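Local coordinates for peptidoglycan-N-acetylmuramic acid deacetylase PdaA (Bacillus subtilis, PDB 1NY1), which removes acetyl groups from N-acetylmuramic acid residues of peptidoglycan, a step toward the muramic delta-lactam of the spore cortex that germination requires, at residues I98-P106 with E119-V127. Numbering follows the deposited sequence.
Sequences IGNHSFHHP and ELDSVNEEV
Both carboxylate oxygens of Glu119 are engaged by His104. Glu119 OE1 accepts from His104 N (2.8 Å, nearly straight at 177°) on its syn lone pair, while Glu119 OE2, also met on the syn side, accepts from His104 ND1 at 2.7 Å. OE2 lies at the edge of the His104 ring, near its plane, although ring and carboxylate planes are 57° apart. The bend of the Glu119 chain at chi2 turns the carboxylate back to the loop. A glutamine here would probably turn an NH2 toward His104 N or ND1, leaving that donor without its acceptor and, if ND1, the ring freer to turn. Glu119 O accepts from Phe103 N at 2.9 Å. Asn100 ND2 donates to Leu120 O (2.8 Å), which lies in the amide plane, and has a second, weak partner in Tyr159 OH; Asn100 OD1 accepts from Ser102 N, an Asx turn bracing the loop that carries the metal ligands His101 and His105. Ser122 OG, 3.1 Å from Phe103 CB, is hydrogen-bonded to Asp118 O. Ile98 CD1 meets Val127 CG1 tip to tip at 3.9 Å. Residues 119-127 of helix 113-131 run roughly antiparallel to residues 98-100 (156° between these short axes), with strand 73-76 touching Val123 and helix 78-83 touching Phe103 and Val127.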
loop_
_atom_site.group_PDB
_atom_site.type_symbol
_atom_site.label_atom_id
_atom_site.label_comp_id
_atom_site.label_asym_id
_atom_site.label_seq_id
_atom_site.Cartn_x
_atom_site.Cartn_y
_atom_site.Cartn_z
ATOM N N ILE A 98 -6.032 0.323 7.793
ATOM C CA ILE A 98 -4.863 1.122 8.121
ATOM C C ILE A 98 -3.678 0.173 8.270
ATOM O O ILE A 98 -3.649 -0.661 9.178
ATOM C CB ILE A 98 -5.093 1.912 9.429
ATOM C CG1 ILE A 98 -6.252 2.889 9.224
ATOM C CG2 ILE A 98 -3.824 2.666 9.833
ATOM C CD1 ILE A 98 -6.661 3.647 10.473
ATOM N N GLY A 99 -2.726 0.288 7.347
ATOM C CA GLY A 99 -1.541 -0.551 7.367
ATOM C C GLY A 99 -0.416 0.178 8.076
ATOM O O GLY A 99 -0.515 1.375 8.327
ATOM N N ASN A 100 0.664 -0.534 8.374
ATOM C CA ASN A 100 1.792 0.051 9.087
ATOM C C ASN A 100 2.963 0.426 8.180
ATOM O O ASN A 100 3.492 -0.423 7.458
ATOM C CB ASN A 100 2.270 -0.940 10.152
ATOM C CG ASN A 100 3.002 -0.264 11.290
ATOM O OD1 ASN A 100 3.864 0.585 11.072
ATOM N ND2 ASN A 100 2.668 -0.647 12.515
ATOM N N HIS A 101 3.370 1.694 8.218
ATOM C CA HIS A 101 4.499 2.145 7.409
ATOM C C HIS A 101 5.657 2.555 8.330
ATOM O O HIS A 101 6.553 3.305 7.931
ATOM C CB HIS A 101 4.092 3.327 6.525
ATOM C CG HIS A 101 4.871 3.422 5.251
ATOM N ND1 HIS A 101 4.815 4.519 4.419
ATOM C CD2 HIS A 101 5.719 2.547 4.661
ATOM C CE1 HIS A 101 5.597 4.317 3.373
ATOM N NE2 HIS A 101 6.157 3.126 3.495
ATOM N N SER A 102 5.615 2.041 9.559
ATOM C CA SER A 102 6.609 2.297 10.603
ATOM C C SER A 102 6.471 3.710 11.142
ATOM O O SER A 102 6.025 4.615 10.436
ATOM C CB SER A 102 8.035 2.083 10.092
ATOM O OG SER A 102 8.589 3.284 9.588
ATOM N N PHE A 103 6.866 3.901 12.394
ATOM C CA PHE A 103 6.742 5.201 13.018
ATOM C C PHE A 103 7.630 6.290 12.434
ATOM O O PHE A 103 7.135 7.352 12.061
ATOM C CB PHE A 103 6.989 5.089 14.520
ATOM C CG PHE A 103 6.391 6.213 15.299
ATOM C CD1 PHE A 103 7.054 7.430 15.414
ATOM C CD2 PHE A 103 5.123 6.080 15.859
ATOM C CE1 PHE A 103 6.461 8.500 16.073
ATOM C CE2 PHE A 103 4.521 7.140 16.519
ATOM C CZ PHE A 103 5.188 8.356 16.628
ATOM N N HIS A 104 8.932 6.029 12.357
ATOM C CA HIS A 104 9.875 7.013 11.832
ATOM C C HIS A 104 10.282 6.764 10.386
ATOM O O HIS A 104 11.163 7.442 9.856
ATOM C CB HIS A 104 11.125 7.062 12.712
ATOM C CG HIS A 104 10.851 7.453 14.128
ATOM N ND1 HIS A 104 10.837 6.544 15.164
ATOM C CD2 HIS A 104 10.566 8.657 14.680
ATOM C CE1 HIS A 104 10.556 7.170 16.293
ATOM N NE2 HIS A 104 10.387 8.453 16.026
ATOM N N HIS A 105 9.637 5.789 9.752
ATOM C CA HIS A 105 9.916 5.448 8.362
ATOM C C HIS A 105 11.419 5.270 8.109
ATOM O O HIS A 105 11.966 5.801 7.141
ATOM C CB HIS A 105 9.339 6.542 7.449
ATOM C CG HIS A 105 9.226 6.138 6.012
ATOM N ND1 HIS A 105 10.219 6.381 5.087
ATOM C CD2 HIS A 105 8.238 5.497 5.342
ATOM C CE1 HIS A 105 9.848 5.909 3.910
ATOM N NE2 HIS A 105 8.649 5.368 4.037
ATOM N N PRO A 106 12.106 4.506 8.976
ATOM C CA PRO A 106 13.542 4.289 8.803
ATOM C C PRO A 106 13.834 3.078 7.922
ATOM O O PRO A 106 12.921 2.387 7.471
ATOM C CB PRO A 106 14.011 4.064 10.226
ATOM C CG PRO A 106 12.904 3.196 10.760
ATOM C CD PRO A 106 11.637 3.870 10.224
ATOM N N GLU A 119 9.183 0.333 16.443
ATOM C CA GLU A 119 8.850 1.119 15.261
ATOM C C GLU A 119 7.459 0.775 14.746
ATOM O O GLU A 119 6.731 1.651 14.279
ATOM C CB GLU A 119 9.866 0.865 14.144
ATOM C CG GLU A 119 11.135 1.709 14.202
ATOM C CD GLU A 119 10.863 3.192 14.036
ATOM O OE1 GLU A 119 9.976 3.560 13.237
ATOM O OE2 GLU A 119 11.547 4.002 14.696
ATOM N N LEU A 120 7.091 -0.500 14.829
ATOM C CA LEU A 120 5.786 -0.928 14.345
ATOM C C LEU A 120 4.683 -0.794 15.389
ATOM O O LEU A 120 3.614 -0.256 15.098
ATOM C CB LEU A 120 5.861 -2.373 13.842
ATOM C CG LEU A 120 6.907 -2.644 12.755
ATOM C CD1 LEU A 120 6.791 -4.083 12.273
ATOM C CD2 LEU A 120 6.707 -1.683 11.597
ATOM N N ASP A 121 4.934 -1.261 16.609
ATOM C CA ASP A 121 3.910 -1.176 17.638
ATOM C C ASP A 121 3.481 0.256 17.916
ATOM O O ASP A 121 2.302 0.516 18.150
ATOM C CB ASP A 121 4.374 -1.804 18.947
ATOM C CG ASP A 121 3.331 -1.669 20.042
ATOM O OD1 ASP A 121 2.235 -2.250 19.895
ATOM O OD2 ASP A 121 3.596 -0.972 21.042
ATOM N N SER A 122 4.436 1.179 17.892
ATOM C CA SER A 122 4.134 2.577 18.161
ATOM C C SER A 122 3.064 3.132 17.220
ATOM O O SER A 122 2.231 3.940 17.632
ATOM C CB SER A 122 5.412 3.423 18.089
ATOM O OG SER A 122 6.064 3.291 16.836
ATOM N N VAL A 123 3.070 2.696 15.965
ATOM C CA VAL A 123 2.067 3.170 15.014
ATOM C C VAL A 123 0.686 2.655 15.422
ATOM O O VAL A 123 -0.268 3.426 15.506
ATOM C CB VAL A 123 2.386 2.709 13.568
ATOM C CG1 VAL A 123 1.266 3.143 12.618
ATOM C CG2 VAL A 123 3.704 3.315 13.115
ATOM N N ASN A 124 0.591 1.356 15.692
ATOM C CA ASN A 124 -0.677 0.750 16.099
ATOM C C ASN A 124 -1.177 1.387 17.392
ATOM O O ASN A 124 -2.372 1.645 17.548
ATOM C CB ASN A 124 -0.500 -0.757 16.298
ATOM C CG ASN A 124 -0.210 -1.481 15.001
ATOM O OD1 ASN A 124 0.327 -2.591 15.002
ATOM N ND2 ASN A 124 -0.572 -0.862 13.882
ATOM N N GLU A 125 -0.248 1.638 18.312
ATOM C CA GLU A 125 -0.568 2.253 19.597
ATOM C C GLU A 125 -1.296 3.580 19.376
ATOM O O GLU A 125 -2.371 3.806 19.933
ATOM C CB GLU A 125 0.723 2.484 20.400
ATOM C CG GLU A 125 0.574 3.326 21.674
ATOM C CD GLU A 125 0.234 2.515 22.917
ATOM O OE1 GLU A 125 0.060 1.282 22.821
ATOM O OE2 GLU A 125 0.142 3.122 24.004
ATOM N N GLU A 126 -0.713 4.448 18.552
ATOM C CA GLU A 126 -1.301 5.753 18.265
ATOM C C GLU A 126 -2.610 5.635 17.485
ATOM O O GLU A 126 -3.565 6.376 17.739
ATOM C CB GLU A 126 -0.303 6.617 17.487
ATOM C CG GLU A 126 -0.733 8.067 17.346
ATOM C CD GLU A 126 -0.883 8.766 18.683
ATOM O OE1 GLU A 126 -1.688 9.718 18.762
ATOM O OE2 GLU A 126 -0.190 8.370 19.646
ATOM N N VAL A 127 -2.656 4.713 16.530
ATOM C CA VAL A 127 -3.873 4.512 15.752
ATOM C C VAL A 127 -5.002 4.084 16.692
ATOM O O VAL A 127 -6.124 4.578 16.588
ATOM C CB VAL A 127 -3.677 3.428 14.659
ATOM C CG1 VAL A 127 -5.011 3.118 13.977
ATOM C CG2 VAL A 127 -2.670 3.908 13.629
#